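Local coordinates for protein STIV B116 (PDB 2J85) that probably binds DNA, as a small viral protein of a family that is highly conserved among diverse crenarchaeal viruses, at residues F32-E37 against V58-T64; H51-L57 against I86-E92. All coordinates share one frame; numbering follows the deposited sequence.

Contact 1 (F32-E37 against V58-T64); sequences FCLKLE and VNTLCGT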
loop_
_atom_site.group_PDB
_atom_site.type_symbol
_atom_site.label_atom_id
_atom_site.label_comp_id
_atom_site.label_asym_id
_atom_site.label_seq_id
_atom_site.Cartn_x
_atom_site.Cartn_y
_atom_site.Cartn_z
ATOM N N PHE A 32 -1.767 -14.600 13.195
ATOM C CA PHE A 32 -0.556 -14.097 12.579
ATOM C C PHE A 32 0.696 -14.908 13.008
ATOM O O PHE A 32 1.508 -15.345 12.146
ATOM C CB PHE A 32 -0.370 -12.615 12.922
ATOM C CG PHE A 32 0.975 -12.053 12.522
ATOM C CD1 PHE A 32 1.192 -11.600 11.216
ATOM C CD2 PHE A 32 2.001 -11.948 13.459
ATOM C CE1 PHE A 32 2.416 -11.032 10.840
ATOM C CE2 PHE A 32 3.235 -11.397 13.116
ATOM C CZ PHE A 32 3.453 -10.928 11.789
ATOM N N CYS A 33 0.865 -15.064 14.321
ATOM C CA CYS A 33 2.041 -15.763 14.867
ATOM C C CYS A 33 2.065 -17.220 14.464
ATOM O O CYS A 33 3.103 -17.732 14.121
ATOM C CB CYS A 33 2.075 -15.657 16.389
ATOM S SG CYS A 33 2.474 -13.993 16.974
ATOM N N LEU A 34 0.916 -17.878 14.491
ATOM C CA LEU A 34 0.814 -19.273 14.073
ATOM C C LEU A 34 1.107 -19.491 12.568
ATOM O O LEU A 34 1.800 -20.438 12.196
ATOM C CB LEU A 34 -0.564 -19.815 14.453
ATOM C CG LEU A 34 -0.864 -20.125 15.945
ATOM C CD1 LEU A 34 -2.318 -20.472 16.109
ATOM C CD2 LEU A 34 0.011 -21.270 16.482
ATOM N N LYS A 35 0.577 -18.614 11.707
ATOM C CA LYS A 35 0.870 -18.669 10.279
ATOM C C LYS A 35 2.366 -18.425 9.998
ATOM O O LYS A 35 2.995 -19.124 9.204
ATOM C CB LYS A 35 -0.028 -17.677 9.506
ATOM C CG LYS A 35 -1.479 -18.175 9.343
ATOM C CD LYS A 35 -2.453 -17.046 9.022
ATOM C CE LYS A 35 -3.850 -17.550 8.625
ATOM N NZ LYS A 35 -3.835 -18.469 7.474
ATOM N N LEU A 36 2.933 -17.443 10.679
ATOM C CA LEU A 36 4.358 -17.167 10.606
ATOM C C LEU A 36 5.194 -18.369 11.046
ATOM O O LEU A 36 6.119 -18.789 10.345
ATOM C CB LEU A 36 4.667 -15.960 11.466
ATOM C CG LEU A 36 6.118 -15.633 11.732
ATOM C CD1 LEU A 36 6.809 -15.441 10.395
ATOM C CD2 LEU A 36 6.203 -14.410 12.644
ATOM N N GLU A 37 4.852 -18.946 12.186
ATOM C CA GLU A 37 5.534 -20.150 12.667
ATOM C C GLU A 37 5.425 -21.299 11.679
ATOM O O GLU A 37 6.409 -21.969 11.409
ATOM C CB GLU A 37 4.989 -20.561 14.037
ATOM C CG GLU A 37 5.403 -19.603 15.135
ATOM C CD GLU A 37 4.411 -19.551 16.317
ATOM O OE1 GLU A 37 3.550 -20.452 16.445
ATOM O OE2 GLU A 37 4.515 -18.591 17.119
ATOM N N VAL A 58 8.174 -8.417 16.733
ATOM C CA VAL A 58 7.600 -9.662 16.213
ATOM C C VAL A 58 8.117 -10.845 17.017
ATOM O O VAL A 58 7.348 -11.743 17.371
ATOM C CB VAL A 58 7.898 -9.840 14.690
ATOM C CG1 VAL A 58 7.472 -11.220 14.199
ATOM C CG2 VAL A 58 7.190 -8.737 13.881
ATOM N N ASN A 59 9.413 -10.826 17.317
ATOM C CA ASN A 59 10.036 -11.886 18.107
ATOM C C ASN A 59 9.474 -11.966 19.510
ATOM O O ASN A 59 9.181 -13.058 20.006
ATOM C CB ASN A 59 11.555 -11.746 18.131
ATOM C CG ASN A 59 12.205 -12.150 16.798
ATOM O OD1 ASN A 59 13.367 -11.832 16.541
ATOM N ND2 ASN A 59 11.449 -12.835 15.942
ATOM N N THR A 60 9.273 -10.819 20.138
ATOM C CA THR A 60 8.661 -10.799 21.459
ATOM C C THR A 60 7.229 -11.342 21.385
ATOM O O THR A 60 6.830 -12.205 22.163
ATOM C CB THR A 60 8.673 -9.383 22.055
ATOM O OG1 THR A 60 10.032 -8.942 22.178
ATOM C CG2 THR A 60 8.003 -9.356 23.433
ATOM N N LEU A 61 6.480 -10.845 20.417
ATOM C CA LEU A 61 5.080 -11.198 20.254
ATOM C C LEU A 61 4.854 -12.678 19.948
ATOM O O LEU A 61 3.997 -13.319 20.549
ATOM C CB LEU A 61 4.488 -10.360 19.127
ATOM C CG LEU A 61 3.000 -10.542 18.940
ATOM C CD1 LEU A 61 2.303 -10.004 20.181
ATOM C CD2 LEU A 61 2.579 -9.819 17.721
ATOM N N CYS A 62 5.612 -13.215 19.006
ATOM C CA CYS A 62 5.392 -14.579 18.537
ATOM C C CYS A 62 6.370 -15.622 19.123
ATOM O O CYS A 62 6.113 -16.817 19.030
ATOM C CB CYS A 62 5.476 -14.598 17.011
ATOM S SG CYS A 62 4.291 -13.538 16.157
ATOM N N GLY A 63 7.483 -15.182 19.707
ATOM C CA GLY A 63 8.478 -16.105 20.239
ATOM C C GLY A 63 9.434 -16.610 19.169
ATOM O O GLY A 63 10.151 -17.605 19.356
ATOM N N THR A 64 9.461 -15.902 18.049
ATOM C CA THR A 64 10.287 -16.264 16.917
ATOM C C THR A 64 11.685 -15.748 17.200
ATOM O O THR A 64 11.903 -15.105 18.223
ATOM C CB THR A 64 9.701 -15.683 15.610
ATOM O OG1 THR A 64 9.337 -14.314 15.805
ATOM C CG2 THR A 64 8.450 -16.447 15.220
#
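An interhelical disulfide, C33 to C62, ties helix 29-41 to the C-terminal end of helix 52-62, and the rest of the contact packs round it. The bond between C33 SG and C62 SG measures 2.0 Å, with a torsion of -70° about S-S. Both sulfurs are set anti to their own carbonyl carbons, which turns them toward each other, and the two CA atoms, 5.1 Å apart, are near enough for the bridge. The short helical segments run at 103° to one another, so the bridge joins them at a crossing instead of along a shared groove. C62 enters as a knob into a hole made by F32, C33, L36 and E37. Its SG stands 3.9 Å from F32 CE2 and approaches the ring obliquely, a sulfur-aromatic contact, while V58 CG1 lies farther off at the ring edge, near its plane. L36 contributes one methyl to the hole. Since its CG is anti to the backbone N (chi1 170°), CD2 reaches across to V58 CG1 at 3.8 Å and to T64 CG2 at 4.0 Å, meeting both side chains at a slant. Across the sulfurs L61 adds its branch carbon, CG, 4.0 Å from C33 SG. E37 OE2 comes 3.1 Å from C62 O; both are acceptors, so this is proximity and not a bond. F32 and L36 also rest on L6 of strand 4-7, and the F32 ring meets that of F112, so this face of helix 29-41 lies on the sheet. G63, with positive phi, ends helix 52-62 directly after the cysteine. The whole is a covalent cross-link between two steeply crossed helices, set in a small apolar cluster of an alpha/beta fold.

Contact 2 (H51-L57 against I86-E92); sequences HDSTINL and ISQRLEE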
loop_
_atom_site.group_PDB
_atom_site.type_symbol
_atom_site.label_atom_id
_atom_site.label_comp_id
_atom_site.label_asym_id
_atom_site.label_seq_id
_atom_site.Cartn_x
_atom_site.Cartn_y
_atom_site.Cartn_z
ATOM N N HIS A 51 14.045 -3.786 9.546
ATOM C CA HIS A 51 14.441 -3.049 10.763
ATOM C C HIS A 51 14.343 -3.865 12.057
ATOM O O HIS A 51 13.378 -4.600 12.279
ATOM C CB HIS A 51 13.608 -1.779 10.887
ATOM C CG HIS A 51 13.770 -0.852 9.724
ATOM N ND1 HIS A 51 14.857 -0.013 9.589
ATOM C CD2 HIS A 51 13.003 -0.658 8.624
ATOM C CE1 HIS A 51 14.742 0.667 8.463
ATOM N NE2 HIS A 51 13.628 0.294 7.860
ATOM N N ASP A 52 15.360 -3.699 12.907
ATOM C CA ASP A 52 15.465 -4.413 14.191
ATOM C C ASP A 52 14.295 -4.132 15.145
ATOM O O ASP A 52 13.886 -5.021 15.893
ATOM C CB ASP A 52 16.802 -4.079 14.892
ATOM C CG ASP A 52 17.939 -5.045 14.519
ATOM O OD1 ASP A 52 17.664 -6.205 14.130
ATOM O OD2 ASP A 52 19.123 -4.651 14.646
ATOM N N SER A 53 13.752 -2.914 15.121
ATOM C CA SER A 53 12.658 -2.554 16.039
ATOM C C SER A 53 11.410 -3.403 15.763
ATOM O O SER A 53 10.748 -3.872 16.685
ATOM C CB SER A 53 12.305 -1.063 15.933
ATOM O OG SER A 53 13.332 -0.335 15.292
ATOM N N THR A 54 11.107 -3.589 14.483
ATOM C CA THR A 54 9.951 -4.365 14.059
ATOM C C THR A 54 10.228 -5.843 14.276
ATOM O O THR A 54 9.379 -6.574 14.779
ATOM C CB THR A 54 9.626 -4.099 12.583
ATOM O OG1 THR A 54 9.504 -2.685 12.376
ATOM C CG2 THR A 54 8.327 -4.809 12.167
ATOM N N ILE A 55 11.434 -6.268 13.917
ATOM C CA ILE A 55 11.906 -7.620 14.203
ATOM C C ILE A 55 11.832 -7.980 15.688
ATOM O O ILE A 55 11.341 -9.035 16.033
ATOM C CB ILE A 55 13.347 -7.809 13.669
ATOM C CG1 ILE A 55 13.318 -7.958 12.141
ATOM C CG2 ILE A 55 14.038 -9.015 14.331
ATOM C CD1 ILE A 55 12.545 -9.188 11.634
ATOM N N ASN A 56 12.319 -7.107 16.561
ATOM C CA ASN A 56 12.258 -7.364 18.005
ATOM C C ASN A 56 10.816 -7.455 18.505
ATOM O O ASN A 56 10.493 -8.334 19.292
ATOM C CB ASN A 56 13.015 -6.307 18.820
ATOM C CG ASN A 56 14.525 -6.292 18.549
ATOM O OD1 ASN A 56 15.201 -5.310 18.874
ATOM N ND2 ASN A 56 15.050 -7.353 17.937
ATOM N N LEU A 57 9.954 -6.556 18.047
ATOM C CA LEU A 57 8.519 -6.629 18.365
ATOM C C LEU A 57 7.876 -7.970 17.950
ATOM O O LEU A 57 7.114 -8.579 18.712
ATOM C CB LEU A 57 7.779 -5.485 17.665
ATOM C CG LEU A 57 6.355 -5.186 18.149
ATOM C CD1 LEU A 57 6.083 -3.685 18.076
ATOM C CD2 LEU A 57 5.340 -5.956 17.348
ATOM N N ILE A 86 2.333 -1.131 11.701
ATOM C CA ILE A 86 2.417 -0.268 12.875
ATOM C C ILE A 86 2.126 1.173 12.450
ATOM O O ILE A 86 2.689 1.645 11.472
ATOM C CB ILE A 86 3.808 -0.388 13.545
ATOM C CG1 ILE A 86 4.150 -1.873 13.775
ATOM C CG2 ILE A 86 3.834 0.371 14.868
ATOM C CD1 ILE A 86 5.618 -2.143 14.048
ATOM N N SER A 87 1.217 1.842 13.165
ATOM C CA SER A 87 0.947 3.288 12.965
ATOM C C SER A 87 2.149 4.159 13.394
ATOM O O SER A 87 2.782 4.822 12.563
ATOM C CB SER A 87 -0.310 3.773 13.721
ATOM O OG SER A 87 -1.067 2.724 14.293
ATOM N N GLN A 88 2.454 4.151 14.690
ATOM C CA GLN A 88 3.562 4.944 15.219
ATOM C C GLN A 88 4.892 4.363 14.744
ATOM O O GLN A 88 5.018 3.146 14.578
ATOM C CB GLN A 88 3.516 4.991 16.757
ATOM C CG GLN A 88 3.905 3.678 17.495
ATOM C CD GLN A 88 3.869 3.830 19.031
ATOM O OE1 GLN A 88 2.928 4.412 19.591
ATOM N NE2 GLN A 88 4.903 3.319 19.708
ATOM N N ARG A 89 5.877 5.231 14.521
ATOM C CA ARG A 89 7.226 4.784 14.178
ATOM C C ARG A 89 7.946 4.384 15.464
ATOM O O ARG A 89 8.275 5.246 16.280
ATOM C CB ARG A 89 8.006 5.890 13.459
ATOM C CG ARG A 89 7.457 6.263 12.087
ATOM C CD ARG A 89 8.096 7.557 11.554
ATOM N NE ARG A 89 7.445 8.030 10.331
ATOM C CZ ARG A 89 7.798 9.118 9.644
ATOM N NH1 ARG A 89 8.814 9.882 10.045
ATOM N NH2 ARG A 89 7.123 9.451 8.545
ATOM N N LEU A 90 8.180 3.081 15.636
ATOM C CA LEU A 90 8.842 2.527 16.830
ATOM C C LEU A 90 10.220 3.145 17.130
ATOM O O LEU A 90 10.980 3.467 16.215
ATOM C CB LEU A 90 9.029 1.010 16.669
ATOM C CG LEU A 90 7.811 0.088 16.576
ATOM C CD1 LEU A 90 8.269 -1.319 16.221
ATOM C CD2 LEU A 90 7.006 0.085 17.870
ATOM N N GLU A 91 10.535 3.280 18.421
ATOM C CA GLU A 91 11.839 3.783 18.871
ATOM C C GLU A 91 12.940 2.746 18.631
ATOM O O GLU A 91 12.801 1.590 19.060
ATOM C CB GLU A 91 11.802 4.116 20.365
ATOM C CG GLU A 91 10.805 5.197 20.764
ATOM C CD GLU A 91 11.264 5.990 21.985
ATOM O OE1 GLU A 91 12.264 6.730 21.866
ATOM O OE2 GLU A 91 10.626 5.880 23.055
ATOM N N GLU A 92 14.026 3.146 17.959
ATOM C CA GLU A 92 15.162 2.234 17.715
ATOM C C GLU A 92 16.005 2.116 18.990
ATOM O O GLU A 92 16.948 2.874 19.191
ATOM C CB GLU A 92 16.034 2.676 16.512
ATOM C CG GLU A 92 15.455 2.344 15.103
ATOM C CD GLU A 92 15.813 0.939 14.568
ATOM O OE1 GLU A 92 16.013 0.006 15.373
ATOM O OE2 GLU A 92 15.869 0.763 13.327
HETATM O O HOH W 1 17.420 -1.187 12.354
#
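S53 meets both L90 and E92 where the first turns of helix 52-62 face the loop that follows strand 80-86, a helix-to-loop contact at the margin of the alpha/beta fold, and L57 supports it. The CD1 methyl of L90 rests 3.6 Å from the backbone O of S53, and L90 CB packs against S53 CB. L90 CD1 also lies 3.7 Å from L57 CD1, the two leucine side chains crossing at about a right angle. I86 CD1 joins L57 CD1 from the end of the strand and meets T54 CG2 at 4.2 Å. The polar end lies at the start of the helix, where H51 holds the N-cap position. E92 is bent at chi2 (-87°), which folds its carboxylate back over the first turn. S53 OG donates to E92 OE1, although the modelled hydroxyl is crowded and its exact place is less sure. The imidazole of H51 and this carboxylate stand at 72° to each other without bonding. Behind the apolar patch M104 of helix 98-106 touches both I86 and L90, and I84 backs T54 and L57. E91 turns away from the helix to a salt bridge with K94. A water links the remaining carboxylate oxygen to the helix start, donating to E92 OE2 at 2.7 Å and accepting from D52 N at 3.3 Å.

Overall arrangement
From the N terminus, strands 4-7 and 20-27 lead into helix 29-41, which supplies the first half of contact 1. The chain then makes strand 45-47 and enters helix 52-62, whose start serves contact 2 and whose end serves contact 1. Contact 1 closes there, across 20 intervening residues. Contact 2 closes later, when the chain leaves strand 80-86 and its loop returns to the helix start. The segments alternate, so the two closures cross, with centres about 15 Å apart. Helix 52-62 is thus held at both ends: to helix 29-41 at one, and at the other to the connection between strand 80-86 and helix 98-106.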